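Local coordinates for protein purine nucleoside phosphorylase (Anopheles gambiae, PDB 2P4S) that catalyses the phosphorolytic cleavage of inosine, guanosine and their 2'-deoxy forms to free purine base and pentose 1-phosphate in purine salvage, at residues G113-S118 / M164-R169; V130-Y135 / V150-F155; V143-G148 / H172-P177; L196-A201 / M304-E309. All coordinates share one frame; numbering follows the deposited sequence.

Strand 112-116 comes first and pairs with strand 161-167, so interaction 1 closes a loop of 45 residues. Interaction 2 is nested inside that loop. It joins strands 130-134 and 152-158, and strand 152-158 neighbours 161-167 in the same sheet. Segment 143-148 lies in the connection that interaction 2 closes, and its partner 172-177 follows interaction 1. Interaction 3 therefore crosses both. Interaction 4 comes after all of these in the chain. It closes a long excursion from strand 195-204 to the start of helix 307-315. Strand 195-204 also lies beside 112-116. Interactions 1 and 4 share the phosphate, and interactions 1, 3 and 4 all touch the inhibitor.

Interaction 1 of 4, residues G113-S118 / M164-R169; sequences GIICGS and MCMQGR. With DIH (7-[[(3R,4R)-3-(hydroxymethyl)-4-oxidanyl-pyrrolidin-1-ium-1-yl]methyl]-3,5-dihydropyrrolo[3,2-d]pyrimidin-4-one), chain F; PO4 (phosphate ion), chain D.
Ile115 places CG1 beside its backbone N (chi1 -47°) and CG2 anti to it, while the Arg169 chain bends at chi2 and chi3 and carries its guanidinium back across that CG2 methyl. The two side chains cross nearly at a right angle. Ile115 CG2 lies over one guanidinium face, toward the rim, 3.7 Å from Arg169 NH2. Met166 runs alongside Ile115, with Met166 SD 3.9 Å from Ile115 CG1. On the other sheet face, Cys116 SG and Cys165 SG pack at 3.5 Å, too far apart for a disulfide. Strands 112-116 and 161-167 are parallel neighbours in the central mixed sheet. Ile114 N donates to Met164 O, Met166 N to Ile114 O, and Cys116 N to Met166 O at 2.9 Å. Beyond the strands, both segments reach the phosphate site. Ser118 N gives phosphate O1 a short, nearly straight bond (2.6 Å, 170°). Arg169 NH1 donates to phosphate O2 at 2.9 Å, with that oxygen at the guanidinium edge. Arg169 NE forms a salt bridge with Glu309, and Arg169 NH2 donates to Thr199 O; these bonds fix the rotation of the guanidinium.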
# COMPACT_ATOMS: atom_id res chain seq x y z
N GLY A 113 10.31 -28.21 0.54
CA GLY A 113 11.10 -27.05 0.04
C GLY A 113 11.56 -26.09 1.14
O GLY A 113 10.80 -25.80 2.07
N ILE A 114 12.78 -25.57 1.04
CA ILE A 114 13.34 -24.66 2.04
C ILE A 114 13.85 -23.39 1.31
O ILE A 114 14.66 -23.47 0.36
CB ILE A 114 14.52 -25.29 2.84
CG1 ILE A 114 14.09 -26.59 3.54
CG2 ILE A 114 15.09 -24.30 3.86
CD1 ILE A 114 15.28 -27.47 4.06
N ILE A 115 13.36 -22.22 1.71
CA ILE A 115 13.94 -20.95 1.22
C ILE A 115 14.88 -20.36 2.27
O ILE A 115 14.43 -20.08 3.38
CB ILE A 115 12.85 -19.95 0.79
CG1 ILE A 115 11.82 -20.66 -0.08
CG2 ILE A 115 13.48 -18.76 0.01
CD1 ILE A 115 10.63 -19.78 -0.54
N CYS A 116 16.17 -20.25 1.96
CA CYS A 116 17.18 -19.61 2.85
C CYS A 116 17.35 -18.09 2.65
O CYS A 116 17.76 -17.65 1.56
CB CYS A 116 18.56 -20.24 2.62
SG CYS A 116 18.54 -22.03 2.77
N GLY A 117 17.13 -17.30 3.70
CA GLY A 117 17.16 -15.85 3.60
C GLY A 117 18.50 -15.28 3.96
O GLY A 117 19.53 -16.01 3.91
N SER A 118 18.54 -14.01 4.35
CA SER A 118 19.83 -13.34 4.62
C SER A 118 20.55 -13.93 5.83
O SER A 118 20.02 -13.86 6.96
CB SER A 118 19.65 -11.82 4.76
OG SER A 118 19.29 -11.25 3.51
N MET A 164 14.63 -29.77 -1.13
CA MET A 164 14.90 -28.87 -2.23
C MET A 164 15.13 -27.50 -1.56
O MET A 164 14.25 -26.96 -0.90
CB MET A 164 13.65 -28.78 -3.07
CG MET A 164 13.85 -28.13 -4.38
SD MET A 164 12.25 -28.06 -5.16
CE MET A 164 11.50 -29.51 -4.64
N CYS A 165 16.31 -26.94 -1.75
CA CYS A 165 16.72 -25.81 -0.99
C CYS A 165 17.10 -24.59 -1.88
O CYS A 165 18.00 -24.67 -2.75
CB CYS A 165 17.85 -26.30 -0.11
SG CYS A 165 18.37 -25.07 0.98
N MET A 166 16.35 -23.48 -1.72
CA MET A 166 16.72 -22.20 -2.31
C MET A 166 17.80 -21.54 -1.51
O MET A 166 17.55 -20.95 -0.46
CB MET A 166 15.54 -21.26 -2.44
CG MET A 166 14.72 -21.50 -3.68
SD MET A 166 13.30 -20.38 -3.69
CE MET A 166 13.99 -18.80 -4.23
N GLN A 167 19.02 -21.65 -2.00
CA GLN A 167 20.13 -20.98 -1.37
C GLN A 167 20.22 -19.56 -1.90
O GLN A 167 20.90 -19.29 -2.92
CB GLN A 167 21.42 -21.74 -1.63
CG GLN A 167 22.56 -21.23 -0.77
CD GLN A 167 23.87 -21.94 -1.08
OE1 GLN A 167 24.01 -22.53 -2.15
NE2 GLN A 167 24.83 -21.86 -0.17
N GLY A 168 19.57 -18.64 -1.17
CA GLY A 168 19.34 -17.28 -1.67
C GLY A 168 17.95 -17.14 -2.22
O GLY A 168 17.41 -18.08 -2.80
N ARG A 169 17.37 -15.95 -2.09
CA ARG A 169 16.02 -15.70 -2.61
C ARG A 169 15.95 -14.37 -3.39
O ARG A 169 16.98 -13.73 -3.63
CB ARG A 169 14.96 -15.76 -1.49
CG ARG A 169 15.09 -14.65 -0.43
CD ARG A 169 13.74 -14.07 0.05
NE ARG A 169 12.89 -15.01 0.77
CZ ARG A 169 13.16 -15.50 1.98
NH1 ARG A 169 14.27 -15.13 2.63
NH2 ARG A 169 12.32 -16.37 2.54
O5' DIH F . 20.02 -6.36 5.24
C5' DIH F . 18.90 -6.10 4.37
C4' DIH F . 18.29 -7.45 4.05
C6' DIH F . 17.95 -8.24 5.33
C3' DIH F . 16.99 -7.26 3.28
O3' DIH F . 16.86 -8.35 2.36
C2' DIH F . 15.92 -7.41 4.35
N1' DIH F . 16.48 -8.50 5.21
C10 DIH F . 15.69 -8.64 6.44
C9 DIH F . 15.90 -7.65 7.56
C8 DIH F . 16.85 -7.77 8.60
N7 DIH F . 16.72 -6.71 9.44
C5 DIH F . 15.73 -5.89 8.99
C6 DIH F . 15.10 -4.64 9.49
O6 DIH F . 15.51 -4.05 10.57
N1 DIH F . 14.09 -4.16 8.74
C2 DIH F . 13.64 -4.75 7.59
N3 DIH F . 14.16 -5.90 7.13
C4 DIH F . 15.20 -6.47 7.82
P PO4 D . 15.70 -11.94 3.79
O1 PO4 D . 16.25 -12.80 4.89
O2 PO4 D . 15.83 -12.71 2.48
O3 PO4 D . 14.27 -11.60 3.96
O4 PO4 D . 16.50 -10.67 3.77

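Interaction 2 of 4, residues V130-Y135 / V150-F155; sequences VDSFDY and VGRLVF
Tyr135 lays one ring face against the peptide joining Gly151 to Arg152. Gly151 C and Arg152 N sit over the ring centre, and Gly151 CA makes a CH-pi contact 3.8 Å from the ring centroid of Tyr135. The backbone secures this packing: Tyr135 N donates to Gly151 O at 2.9 Å, from above the carbonyl plane. Next along the strand, Asp134 and Arg152 lie side by side and point the same way. The planes of their flat groups are almost parallel, 11° apart. Arg152 is extended from CG to NE, so NE meets the syn side of Asp134 OD1 at 3.3 Å, a long and bent salt bridge. Ser132 OG rests on Arg152 CD at 3.6 Å. On the other face, the Phe133 and Phe155 rings meet rim to rim, with planes at 80° and Phe133 CE2 3.6 Å from Phe155 CD2.

These groups hang on an antiparallel pairing of strands 130-134 and 152-158. Asp131 with Phe155 and Phe133 with Leu153 are the hydrogen-bonded pairs. Opposite Gln167 on strand 161-167, Gly151 and Arg152 form a G1 beta bulge. Further out, Leu102 of helix 92-105 packs on Phe133, Leu153 and Phe155. Tyr135 OH is hydrogen-bonded to Gly168 O, and its ring also meets that of Phe170, a residue of the phosphate site. The chemistry is mostly divided by face: Phe133, Leu153 and Phe155 pack toward the helix, while the other face carries, beside buried Val154, a solvent-accessible ion pair whose length and bend suggest a modest contribution.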
# COMPACT_ATOMS: atom_id res chain seq x y z
N VAL A 130 24.32 -33.94 -3.24
CA VAL A 130 23.60 -32.81 -3.85
C VAL A 130 23.58 -32.79 -5.40
O VAL A 130 24.57 -33.15 -6.04
CB VAL A 130 24.05 -31.42 -3.28
CG1 VAL A 130 24.16 -31.50 -1.78
CG2 VAL A 130 25.38 -30.99 -3.84
N ASP A 131 22.44 -32.41 -5.97
CA ASP A 131 22.34 -31.85 -7.32
C ASP A 131 22.09 -30.34 -7.17
O ASP A 131 21.11 -29.91 -6.58
CB ASP A 131 21.25 -32.55 -8.15
CG ASP A 131 21.48 -34.07 -8.26
OD1 ASP A 131 22.56 -34.48 -8.73
OD2 ASP A 131 20.59 -34.86 -7.89
N SER A 132 23.01 -29.55 -7.67
CA SER A 132 22.98 -28.11 -7.49
C SER A 132 22.76 -27.40 -8.84
O SER A 132 23.34 -27.80 -9.87
CB SER A 132 24.28 -27.68 -6.86
OG SER A 132 24.24 -26.28 -6.64
N PHE A 133 21.91 -26.39 -8.85
CA PHE A 133 21.62 -25.62 -10.07
C PHE A 133 21.76 -24.13 -9.84
O PHE A 133 20.92 -23.55 -9.15
CB PHE A 133 20.20 -25.86 -10.58
CG PHE A 133 19.87 -27.28 -10.87
CD1 PHE A 133 19.96 -27.78 -12.18
CD2 PHE A 133 19.46 -28.14 -9.84
CE1 PHE A 133 19.63 -29.11 -12.45
CE2 PHE A 133 19.14 -29.47 -10.09
CZ PHE A 133 19.24 -29.97 -11.40
N ASP A 134 22.77 -23.50 -10.45
CA ASP A 134 22.84 -22.04 -10.43
C ASP A 134 21.56 -21.49 -11.02
O ASP A 134 21.05 -22.04 -12.00
CB ASP A 134 24.06 -21.54 -11.21
CG ASP A 134 25.35 -21.73 -10.44
OD1 ASP A 134 25.28 -22.35 -9.35
OD2 ASP A 134 26.42 -21.27 -10.91
N TYR A 135 21.00 -20.44 -10.39
CA TYR A 135 19.75 -19.81 -10.89
C TYR A 135 19.87 -19.34 -12.32
O TYR A 135 18.89 -19.39 -13.05
CB TYR A 135 19.28 -18.63 -10.03
CG TYR A 135 18.81 -18.99 -8.61
CD1 TYR A 135 18.46 -20.33 -8.27
CD2 TYR A 135 18.70 -18.00 -7.61
CE1 TYR A 135 18.02 -20.66 -6.96
CE2 TYR A 135 18.27 -18.31 -6.31
CZ TYR A 135 17.95 -19.63 -6.00
OH TYR A 135 17.56 -19.91 -4.75
N VAL A 150 23.57 -16.62 -2.43
CA VAL A 150 24.40 -17.32 -3.44
C VAL A 150 23.70 -17.52 -4.79
O VAL A 150 24.32 -17.29 -5.83
CB VAL A 150 25.00 -18.67 -2.94
CG1 VAL A 150 25.80 -19.35 -4.05
CG2 VAL A 150 25.93 -18.41 -1.73
N GLY A 151 22.43 -17.92 -4.78
CA GLY A 151 21.69 -18.10 -6.03
C GLY A 151 21.79 -19.48 -6.64
O GLY A 151 22.11 -19.61 -7.84
N ARG A 152 21.55 -20.53 -5.84
CA ARG A 152 21.53 -21.93 -6.34
C ARG A 152 20.33 -22.70 -5.77
O ARG A 152 19.99 -22.52 -4.61
CB ARG A 152 22.77 -22.70 -5.90
CG ARG A 152 24.03 -22.21 -6.48
CD ARG A 152 25.21 -22.95 -5.86
NE ARG A 152 26.46 -22.34 -6.32
CZ ARG A 152 27.57 -22.27 -5.59
NH1 ARG A 152 27.61 -22.77 -4.35
NH2 ARG A 152 28.64 -21.67 -6.09
N LEU A 153 19.71 -23.54 -6.60
CA LEU A 153 18.74 -24.51 -6.18
C LEU A 153 19.48 -25.85 -5.87
O LEU A 153 20.17 -26.40 -6.74
CB LEU A 153 17.69 -24.66 -7.27
CG LEU A 153 16.39 -25.37 -6.93
CD1 LEU A 153 15.77 -24.76 -5.63
CD2 LEU A 153 15.44 -25.25 -8.08
N VAL A 154 19.40 -26.30 -4.62
CA VAL A 154 20.17 -27.45 -4.17
C VAL A 154 19.20 -28.58 -3.79
O VAL A 154 18.34 -28.41 -2.91
CB VAL A 154 21.13 -27.11 -3.00
CG1 VAL A 154 22.12 -28.18 -2.79
CG2 VAL A 154 21.90 -25.87 -3.30
N PHE A 155 19.30 -29.72 -4.48
CA PHE A 155 18.48 -30.89 -4.14
C PHE A 155 19.45 -31.77 -3.40
O PHE A 155 20.49 -32.05 -3.91
CB PHE A 155 17.99 -31.61 -5.39
CG PHE A 155 16.92 -30.87 -6.16
CD1 PHE A 155 15.59 -31.28 -6.08
CD2 PHE A 155 17.25 -29.81 -7.01
CE1 PHE A 155 14.56 -30.61 -6.79
CE2 PHE A 155 16.26 -29.14 -7.73
CZ PHE A 155 14.89 -29.56 -7.64

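Interaction 3 of 4, residues V143-G148 / H172-P177; sequences VSTVAG and HYEGYP. With DIH (7-[[(3R,4R)-3-(hydroxymethyl)-4-oxidanyl-pyrrolidin-1-ium-1-yl]methyl]-3,5-dihydropyrrolo[3,2-d]pyrimidin-4-one), chain F.
Tyr176 and Tyr173 both turn ring edges toward segment 143-148. Val143 O lies at the Tyr176 edge and takes a bond from Tyr176 OH at 2.5 Å, in the carbonyl plane and on a lone pair. At the Tyr173 edge are Val146 CG2, 3.3 Å from Tyr173 OH, and the inhibitor hydroxyl O3', to which Tyr173 OH donates at 2.7 Å. The Tyr173 ring is also stacked with His171 and meets Phe244 of a neighbouring subunit edge-to-face. This is the intersubunit side of the active site in a trimeric phosphorylase of the PNP/MTAP family. The contact itself joins two loops: the connection between strands 130-134 and 152-158, and a short 3-10 turn ahead of helix 178-191.

Glu174 is the polar centre. Its OE1 accepts Thr145 N at 2.8 Å, met nearly head-on, and Thr145 OG1 at 2.7 Å, on the anti side. Both donors come from the same face of the carboxylate plane. With OG1 between its own N and carbonyl carbon (chi1 68°), the Thr145 hydroxyl reaches the same oxygen as the backbone N. Glu174 OE2 takes the backbone N of His171, a phosphate-site residue, which is consistent with a second-shell role for Glu174. His172 ND1 holds Tyr176 O. A water donates to both Thr145 OG1, at 3.3 Å, and Glu174 O, at 3.2 Å.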
# COMPACT_ATOMS: atom_id res chain seq x y z
N VAL A 143 17.46 -14.11 -10.87
CA VAL A 143 18.73 -14.28 -10.20
C VAL A 143 18.74 -13.46 -8.90
O VAL A 143 18.09 -12.41 -8.80
CB VAL A 143 19.91 -13.90 -11.13
CG1 VAL A 143 19.92 -14.84 -12.43
CG2 VAL A 143 19.88 -12.43 -11.50
N SER A 144 19.50 -13.93 -7.92
CA SER A 144 19.70 -13.21 -6.63
C SER A 144 20.75 -12.13 -6.77
O SER A 144 21.87 -12.42 -7.12
CB SER A 144 20.11 -14.21 -5.55
OG SER A 144 19.04 -15.10 -5.30
N THR A 145 20.41 -10.86 -6.53
CA THR A 145 21.40 -9.76 -6.70
C THR A 145 21.93 -9.27 -5.33
O THR A 145 22.81 -8.42 -5.27
CB THR A 145 20.86 -8.58 -7.54
OG1 THR A 145 19.82 -7.89 -6.82
CG2 THR A 145 20.27 -9.04 -8.94
N VAL A 146 21.39 -9.84 -4.25
CA VAL A 146 21.70 -9.40 -2.87
C VAL A 146 22.94 -10.09 -2.30
O VAL A 146 23.05 -11.31 -2.35
CB VAL A 146 20.40 -9.48 -1.96
CG1 VAL A 146 20.68 -9.04 -0.53
CG2 VAL A 146 19.36 -8.57 -2.55
N ALA A 147 23.89 -9.31 -1.76
CA ALA A 147 25.07 -9.92 -1.13
C ALA A 147 24.66 -11.04 -0.15
O ALA A 147 23.72 -10.86 0.63
CB ALA A 147 25.92 -8.86 -0.39
N GLY A 148 25.34 -12.19 -0.18
CA GLY A 148 25.01 -13.28 0.74
C GLY A 148 23.88 -14.17 0.27
O GLY A 148 23.60 -15.20 0.89
N HIS A 172 11.29 -8.05 -3.56
CA HIS A 172 10.53 -7.05 -4.29
C HIS A 172 11.32 -5.77 -4.58
O HIS A 172 11.17 -5.19 -5.65
CB HIS A 172 9.24 -6.76 -3.51
CG HIS A 172 8.19 -6.04 -4.30
ND1 HIS A 172 7.79 -6.44 -5.57
CD2 HIS A 172 7.43 -4.97 -3.98
CE1 HIS A 172 6.83 -5.64 -5.99
NE2 HIS A 172 6.58 -4.75 -5.05
N TYR A 173 12.15 -5.34 -3.63
CA TYR A 173 13.05 -4.17 -3.80
C TYR A 173 14.12 -4.35 -4.92
O TYR A 173 14.78 -3.36 -5.34
CB TYR A 173 13.71 -3.75 -2.47
CG TYR A 173 14.62 -4.80 -1.88
CD1 TYR A 173 15.87 -5.12 -2.47
CD2 TYR A 173 14.27 -5.46 -0.68
CE1 TYR A 173 16.71 -6.10 -1.91
CE2 TYR A 173 15.11 -6.44 -0.14
CZ TYR A 173 16.34 -6.75 -0.76
OH TYR A 173 17.16 -7.73 -0.21
N GLU A 174 14.30 -5.59 -5.38
CA GLU A 174 15.16 -5.86 -6.55
C GLU A 174 14.43 -5.47 -7.83
O GLU A 174 15.02 -5.42 -8.87
CB GLU A 174 15.65 -7.31 -6.60
CG GLU A 174 16.60 -7.70 -5.44
CD GLU A 174 16.97 -9.22 -5.40
OE1 GLU A 174 17.89 -9.63 -6.13
OE2 GLU A 174 16.35 -10.01 -4.65
N GLY A 175 13.14 -5.19 -7.76
CA GLY A 175 12.41 -4.92 -8.97
C GLY A 175 11.57 -6.08 -9.46
O GLY A 175 10.89 -5.93 -10.44
N TYR A 176 11.58 -7.21 -8.74
CA TYR A 176 10.72 -8.37 -9.06
C TYR A 176 9.32 -8.22 -8.49
O TYR A 176 9.18 -7.98 -7.29
CB TYR A 176 11.32 -9.69 -8.55
CG TYR A 176 12.75 -9.96 -9.00
CD1 TYR A 176 13.13 -9.83 -10.36
CD2 TYR A 176 13.72 -10.33 -8.07
CE1 TYR A 176 14.47 -10.08 -10.76
CE2 TYR A 176 15.02 -10.60 -8.44
CZ TYR A 176 15.39 -10.48 -9.79
OH TYR A 176 16.70 -10.75 -10.14
N PRO A 177 8.29 -8.36 -9.35
CA PRO A 177 6.89 -8.44 -8.86
C PRO A 177 6.77 -9.59 -7.84
O PRO A 177 7.55 -10.52 -7.88
CB PRO A 177 6.07 -8.76 -10.13
CG PRO A 177 7.00 -8.31 -11.33
CD PRO A 177 8.41 -8.43 -10.83
O5' DIH F . 20.02 -6.36 5.24
C5' DIH F . 18.90 -6.10 4.37
C4' DIH F . 18.29 -7.45 4.05
C6' DIH F . 17.95 -8.24 5.33
C3' DIH F . 16.99 -7.26 3.28
O3' DIH F . 16.86 -8.35 2.36
C2' DIH F . 15.92 -7.41 4.35
N1' DIH F . 16.48 -8.50 5.21
C10 DIH F . 15.69 -8.64 6.44
C9 DIH F . 15.90 -7.65 7.56
C8 DIH F . 16.85 -7.77 8.60
N7 DIH F . 16.72 -6.71 9.44
C5 DIH F . 15.73 -5.89 8.99
C6 DIH F . 15.10 -4.64 9.49
O6 DIH F . 15.51 -4.05 10.57
N1 DIH F . 14.09 -4.16 8.74
C2 DIH F . 13.64 -4.75 7.59
N3 DIH F . 14.16 -5.90 7.13
C4 DIH F . 15.20 -6.47 7.82
O HOH W 1 18.24 -5.65 -8.63
O HOH W 2 18.80 -11.55 -3.96

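Interaction 4 of 4, residues L196-A201 / M304-E309; sequences LIATNA and MSTVHE. With DIH (7-[[(3R,4R)-3-(hydroxymethyl)-4-oxidanyl-pyrrolidin-1-ium-1-yl]methyl]-3,5-dihydropyrrolo[3,2-d]pyrimidin-4-one), chain F; PO4 (phosphate ion), chain D.
Thr306 points its side chain at strand 195-204. The Thr306 and Asn200 side chains cross at about a right angle, with CB of Thr306 near the Asn200 side chain. From there the chain forks. The methyl CG2 is anti to the backbone N and turns to Ala198, with Thr306 CG2 4.1 Å from Ala198 CB. The hydroxyl takes the other branch (chi1 -61°), where Thr306 OG1 lies 3.6 Å from Asn200 CB and donates to Ser305 OG at 2.9 Å. Ser305 OG passes the bond on, donating to phosphate O3 at 2.7 Å. This is consistent with a second-shell role for Thr306, holding the hydroxyl of a first-shell phosphate ligand.

The backbone turns tightly here. Val307 N returns to Ser305 O across Thr306, whose positive phi (78°) fits a classic gamma turn at the N-cap of helix 307-315. Further along, Leu196 CD2 packs on Glu309 O at 3.9 Å.

Farther along the strand, Ala201 N donates almost straight to phosphate O1 (2.8 Å, 171°). A water accepts from Met304 N and donates to both Ala201 O and phosphate O3. Met304 SD lies against the inhibitor, 3.5 Å from its C2'. Strand backbone, serine hydroxyl and ordered water together form one part of the phosphate site of this phosphorylase, set beside its nucleoside pocket; Ser118 and Arg169 supply another.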
# COMPACT_ATOMS: atom_id res chain seq x y z
N LEU A 196 6.46 -26.22 2.79
CA LEU A 196 7.42 -25.12 2.71
C LEU A 196 7.97 -24.68 4.07
O LEU A 196 7.20 -24.35 4.96
CB LEU A 196 6.81 -23.92 1.96
CG LEU A 196 7.74 -22.71 1.77
CD1 LEU A 196 8.95 -23.01 0.80
CD2 LEU A 196 6.92 -21.44 1.38
N ILE A 197 9.29 -24.73 4.22
CA ILE A 197 9.99 -24.00 5.27
C ILE A 197 10.60 -22.67 4.73
O ILE A 197 11.57 -22.67 3.96
CB ILE A 197 11.07 -24.85 5.95
CG1 ILE A 197 10.46 -26.15 6.53
CG2 ILE A 197 11.78 -24.03 7.06
CD1 ILE A 197 11.50 -27.13 7.03
N ALA A 198 10.02 -21.53 5.15
CA ALA A 198 10.55 -20.21 4.72
C ALA A 198 11.31 -19.60 5.88
O ALA A 198 10.79 -19.52 7.01
CB ALA A 198 9.43 -19.32 4.26
N THR A 199 12.55 -19.19 5.63
CA THR A 199 13.39 -18.59 6.67
C THR A 199 13.73 -17.17 6.22
O THR A 199 13.86 -16.90 5.02
CB THR A 199 14.70 -19.32 6.88
OG1 THR A 199 15.57 -19.06 5.77
CG2 THR A 199 14.53 -20.84 7.07
N ASN A 200 13.92 -16.26 7.16
CA ASN A 200 14.41 -14.95 6.75
C ASN A 200 15.20 -14.36 7.90
O ASN A 200 15.19 -14.93 9.01
CB ASN A 200 13.24 -14.04 6.32
CG ASN A 200 12.23 -13.85 7.42
OD1 ASN A 200 12.55 -13.38 8.52
ND2 ASN A 200 11.00 -14.22 7.15
N ALA A 201 15.90 -13.25 7.63
CA ALA A 201 16.36 -12.34 8.66
C ALA A 201 15.27 -11.28 8.97
O ALA A 201 14.48 -10.93 8.10
CB ALA A 201 17.67 -11.65 8.22
N MET A 304 11.52 -8.10 4.81
CA MET A 304 11.21 -7.70 3.43
C MET A 304 10.96 -8.88 2.48
O MET A 304 11.23 -8.76 1.29
CB MET A 304 12.36 -6.86 2.85
CG MET A 304 12.70 -5.61 3.68
SD MET A 304 14.07 -4.75 2.97
CE MET A 304 14.37 -3.40 4.13
N SER A 305 10.44 -10.02 2.96
CA SER A 305 10.30 -11.19 2.09
C SER A 305 9.21 -12.12 2.62
O SER A 305 8.40 -11.69 3.48
CB SER A 305 11.63 -11.92 1.99
OG SER A 305 11.88 -12.62 3.20
N THR A 306 9.16 -13.37 2.13
CA THR A 306 8.45 -14.47 2.87
C THR A 306 6.93 -14.50 2.77
O THR A 306 6.36 -15.55 2.43
CB THR A 306 8.87 -14.47 4.38
OG1 THR A 306 10.27 -14.71 4.43
CG2 THR A 306 8.15 -15.56 5.21
N VAL A 307 6.28 -13.38 3.07
CA VAL A 307 4.80 -13.34 3.21
C VAL A 307 4.10 -13.89 1.94
O VAL A 307 3.23 -14.74 2.02
CB VAL A 307 4.27 -11.88 3.64
CG1 VAL A 307 2.76 -11.71 3.36
CG2 VAL A 307 4.54 -11.63 5.08
N HIS A 308 4.54 -13.40 0.77
CA HIS A 308 4.02 -13.76 -0.56
C HIS A 308 4.42 -15.15 -0.98
O HIS A 308 3.69 -15.81 -1.70
CB HIS A 308 4.45 -12.70 -1.63
CG HIS A 308 5.88 -12.28 -1.52
ND1 HIS A 308 6.30 -11.31 -0.64
CD2 HIS A 308 6.99 -12.74 -2.15
CE1 HIS A 308 7.62 -11.19 -0.72
NE2 HIS A 308 8.06 -12.07 -1.60
N GLU A 309 5.60 -15.61 -0.56
CA GLU A 309 5.96 -17.03 -0.70
C GLU A 309 4.99 -17.97 0.07
O GLU A 309 4.53 -19.01 -0.45
CB GLU A 309 7.41 -17.23 -0.21
CG GLU A 309 8.47 -16.50 -1.03
CD GLU A 309 9.72 -16.16 -0.23
OE1 GLU A 309 9.84 -16.58 0.94
OE2 GLU A 309 10.62 -15.47 -0.77
O5' DIH F . 20.02 -6.36 5.24
C5' DIH F . 18.90 -6.10 4.37
C4' DIH F . 18.29 -7.45 4.05
C6' DIH F . 17.95 -8.24 5.33
C3' DIH F . 16.99 -7.26 3.28
O3' DIH F . 16.86 -8.35 2.36
C2' DIH F . 15.92 -7.41 4.35
N1' DIH F . 16.48 -8.50 5.21
C10 DIH F . 15.69 -8.64 6.44
C9 DIH F . 15.90 -7.65 7.56
C8 DIH F . 16.85 -7.77 8.60
N7 DIH F . 16.72 -6.71 9.44
C5 DIH F . 15.73 -5.89 8.99
C6 DIH F . 15.10 -4.64 9.49
O6 DIH F . 15.51 -4.05 10.57
N1 DIH F . 14.09 -4.16 8.74
C2 DIH F . 13.64 -4.75 7.59
N3 DIH F . 14.16 -5.90 7.13
C4 DIH F . 15.20 -6.47 7.82
P PO4 D . 15.70 -11.94 3.79
O1 PO4 D . 16.25 -12.80 4.89
O2 PO4 D . 15.83 -12.71 2.48
O3 PO4 D . 14.27 -11.60 3.96
O4 PO4 D . 16.50 -10.67 3.77
O HOH W 3 12.87 -10.55 5.88